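Local coordinates for protein putative fructose-bisphosphate aldolase (Coccidioides immitis, PDB 3PM6) that belongs to the class II fructose-bisphosphate aldolase family, folds as a TIM barrel and carries a zinc ion, at residues A47-S52 / A285-M290. Sequence-based numbering, arbitrary orientation.
Sequences AEHKRS and AVEKIM
Two outer helices of the TIM barrel meet here: the Schellman motif that ends helix 37-49 lies against the last turns of helix 271-292, with His49, Lys50, Ala47 and Ser52 facing Glu287 and Met290. The one direct hydrogen bond runs from His49 ND1 to Glu287 OE2, 2.7 Å with an N-H...O angle of 159°. The oxygen lies almost in the imidazole plane, at the ring edge, but the N-H comes to the carboxylate from above its plane, the two planes being 38° apart. With CG anti to the backbone N (chi1 -174°), the His49 ring is carried out toward helix 271-292. Glu287 OE2 also accepts from Gln283 NE2, one turn earlier. The aliphatic part of Lys50 slants across the Glu287 chain, Lys50 CG 3.7 Å from Glu287 CG; the long chain of Lys50 suits this half-buried place, bending at chi2 and chi3 before NZ forms a salt bridge with Asp291. Lys50 NZ is 4.7 Å from Glu287 OE1, not in contact, though the opposite charges probably attract weakly. Deeper in, Met290, extended beyond CG, slides its thioether past Ser52 CB and brings CE to within 3.4 Å of Ala47 CA. The small side chain of Ala47 suits a place where this methyl lies against the helix backbone, while Pro30 of the first barrel strand and Ala46 also touch Met290. The contact thus grades from a mainly apolar inner part, with buried Ser52 OG paired to Ser295 OG, to a polar rim where the Glu287 carboxylate would tend to keep the proton on His49 ND1 and may raise the ring's pKa, partly offset by Lys50.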
ATOM      1  N   ALA A  47      16.328  -2.629  -4.359  1.00 21.69           N
ATOM      2  CA  ALA A  47      16.635  -3.796  -5.170  1.00 21.63           C
ATOM      3  C   ALA A  47      16.988  -3.418  -6.617  1.00 23.06           C
ATOM      4  O   ALA A  47      17.900  -3.998  -7.218  1.00 21.91           O
ATOM      5  CB  ALA A  47      15.449  -4.792  -5.159  1.00 21.38           C
ATOM      6  N   GLU A  48      16.262  -2.472  -7.193  1.00 24.54           N
ATOM      7  CA  GLU A  48      16.594  -2.085  -8.569  1.00 26.43           C
ATOM      8  C   GLU A  48      17.878  -1.273  -8.578  1.00 27.00           C
ATOM      9  O   GLU A  48      18.739  -1.508  -9.428  1.00 28.37           O
ATOM     10  CB  GLU A  48      15.447  -1.362  -9.238  1.00 26.50           C
ATOM     11  CG  GLU A  48      14.283  -2.323  -9.619  1.00 28.98           C
ATOM     12  CD  GLU A  48      13.061  -1.593 -10.165  1.00 30.82           C
ATOM     13  OE1 GLU A  48      12.985  -0.350 -10.027  1.00 29.69           O
ATOM     14  OE2 GLU A  48      12.170  -2.261 -10.724  1.00 32.51           O
ATOM     15  N   HIS A  49      18.033  -0.361  -7.616  1.00 26.46           N
ATOM     16  CA  HIS A  49      19.255   0.438  -7.540  1.00 26.78           C
ATOM     17  C   HIS A  49      20.503  -0.465  -7.436  1.00 26.46           C
ATOM     18  O   HIS A  49      21.468  -0.278  -8.185  1.00 25.87           O
ATOM     19  CB  HIS A  49      19.195   1.472  -6.405  1.00 26.41           C
ATOM     20  CG  HIS A  49      20.361   2.415  -6.379  1.00 29.64           C
ATOM     21  ND1 HIS A  49      20.934   2.866  -5.204  1.00 29.47           N
ATOM     22  CD2 HIS A  49      21.078   2.979  -7.387  1.00 30.99           C
ATOM     23  CE1 HIS A  49      21.964   3.649  -5.491  1.00 28.63           C
ATOM     24  NE2 HIS A  49      22.060   3.745  -6.805  1.00 30.90           N
ATOM     25  N   LYS A  50      20.458  -1.465  -6.550  1.00 25.12           N
ATOM     26  CA  LYS A  50      21.620  -2.313  -6.264  1.00 23.64           C
ATOM     27  C   LYS A  50      21.699  -3.540  -7.165  1.00 23.68           C
ATOM     28  O   LYS A  50      22.594  -4.394  -7.007  1.00 24.04           O
ATOM     29  CB  LYS A  50      21.581  -2.768  -4.795  1.00 23.92           C
ATOM     30  CG  LYS A  50      21.590  -1.636  -3.785  1.00 23.28           C
ATOM     31  CD  LYS A  50      22.913  -0.883  -3.837  1.00 24.84           C
ATOM     32  CE  LYS A  50      23.937  -1.557  -2.981  1.00 24.35           C
ATOM     33  NZ  LYS A  50      24.929  -0.576  -2.508  1.00 26.41           N
ATOM     34  N   ARG A  51      20.753  -3.660  -8.091  1.00 23.21           N
ATOM     35  CA  ARG A  51      20.686  -4.833  -8.969  1.00 23.36           C
ATOM     36  C   ARG A  51      20.697  -6.103  -8.118  1.00 22.90           C
ATOM     37  O   ARG A  51      21.535  -6.983  -8.291  1.00 23.49           O
ATOM     38  CB  ARG A  51      21.857  -4.824  -9.969  1.00 24.42           C
ATOM     39  N   SER A  52      19.766  -6.180  -7.175  1.00 22.92           N
ATOM     40  CA  SER A  52      19.701  -7.313  -6.226  1.00 21.30           C
ATOM     41  C   SER A  52      18.300  -7.877  -6.294  1.00 20.67           C
ATOM     42  O   SER A  52      17.328  -7.111  -6.360  1.00 19.96           O
ATOM     43  CB  SER A  52      19.975  -6.850  -4.784  1.00 21.02           C
ATOM     44  OG  SER A  52      19.643  -7.870  -3.837  1.00 21.58           O
ATOM     45  N   ALA A 285      18.583   1.707   4.459  1.00 17.57           N
ATOM     46  CA  ALA A 285      18.741   0.541   5.350  1.00 17.36           C
ATOM     47  C   ALA A 285      18.698  -0.793   4.571  1.00 17.90           C
ATOM     48  O   ALA A 285      19.494  -1.701   4.824  1.00 18.41           O
ATOM     49  CB  ALA A 285      17.708   0.562   6.492  1.00 16.32           C
ATOM     50  N   VAL A 286      17.805  -0.889   3.593  1.00 18.33           N
ATOM     51  CA  VAL A 286      17.734  -2.099   2.754  1.00 18.23           C
ATOM     52  C   VAL A 286      19.025  -2.270   1.974  1.00 18.39           C
ATOM     53  O   VAL A 286      19.617  -3.355   2.000  1.00 19.62           O
ATOM     54  CB  VAL A 286      16.478  -2.098   1.815  1.00 17.85           C
ATOM     55  CG1 VAL A 286      16.480  -3.247   0.841  1.00 15.80           C
ATOM     56  CG2 VAL A 286      15.234  -2.185   2.641  1.00 18.64           C
ATOM     57  N   GLU A 287      19.476  -1.208   1.305  1.00 18.65           N
ATOM     58  CA  GLU A 287      20.743  -1.249   0.543  1.00 18.80           C
ATOM     59  C   GLU A 287      21.923  -1.738   1.352  1.00 18.45           C
ATOM     60  O   GLU A 287      22.739  -2.477   0.830  1.00 20.50           O
ATOM     61  CB  GLU A 287      21.061   0.105  -0.129  1.00 18.55           C
ATOM     62  CG  GLU A 287      19.994   0.487  -1.203  1.00 20.87           C
ATOM     63  CD  GLU A 287      20.337   1.728  -2.036  1.00 21.31           C
ATOM     64  OE1 GLU A 287      21.353   2.381  -1.728  1.00 23.57           O
ATOM     65  OE2 GLU A 287      19.595   2.027  -3.015  1.00 19.39           O
ATOM     66  N   LYS A 288      22.020  -1.354   2.616  1.00 18.77           N
ATOM     67  CA  LYS A 288      23.140  -1.815   3.459  1.00 19.31           C
ATOM     68  C   LYS A 288      23.072  -3.318   3.701  1.00 18.92           C
ATOM     69  O   LYS A 288      24.110  -4.002   3.663  1.00 19.50           O
ATOM     70  CB  LYS A 288      23.254  -1.060   4.804  1.00 18.68           C
ATOM     71  N   ILE A 289      21.867  -3.834   3.929  1.00 19.01           N
ATOM     72  CA  ILE A 289      21.680  -5.277   4.089  1.00 18.69           C
ATOM     73  C   ILE A 289      22.173  -5.962   2.824  1.00 18.79           C
ATOM     74  O   ILE A 289      22.958  -6.908   2.896  1.00 20.38           O
ATOM     75  CB  ILE A 289      20.166  -5.684   4.329  1.00 19.16           C
ATOM     76  CG1 ILE A 289      19.628  -5.117   5.672  1.00 19.97           C
ATOM     77  CG2 ILE A 289      19.981  -7.218   4.155  1.00 15.50           C
ATOM     78  CD1 ILE A 289      20.355  -5.654   6.917  1.00 20.08           C
ATOM     79  N   MET A 290      21.736  -5.470   1.667  1.00 18.78           N
ATOM     80  CA  MET A 290      22.104  -6.093   0.387  1.00 19.23           C
ATOM     81  C   MET A 290      23.628  -6.227   0.206  1.00 19.79           C
ATOM     82  O   MET A 290      24.148  -7.277  -0.208  1.00 18.77           O
ATOM     83  CB  MET A 290      21.472  -5.293  -0.770  1.00 19.36           C
ATOM     84  CG  MET A 290      19.951  -5.499  -0.904  1.00 18.43           C
ATOM     85  SD  MET A 290      19.097  -4.340  -1.996  1.00 16.96           S
ATOM     86  CE  MET A 290      17.475  -5.203  -2.141  1.00 19.24           C
TER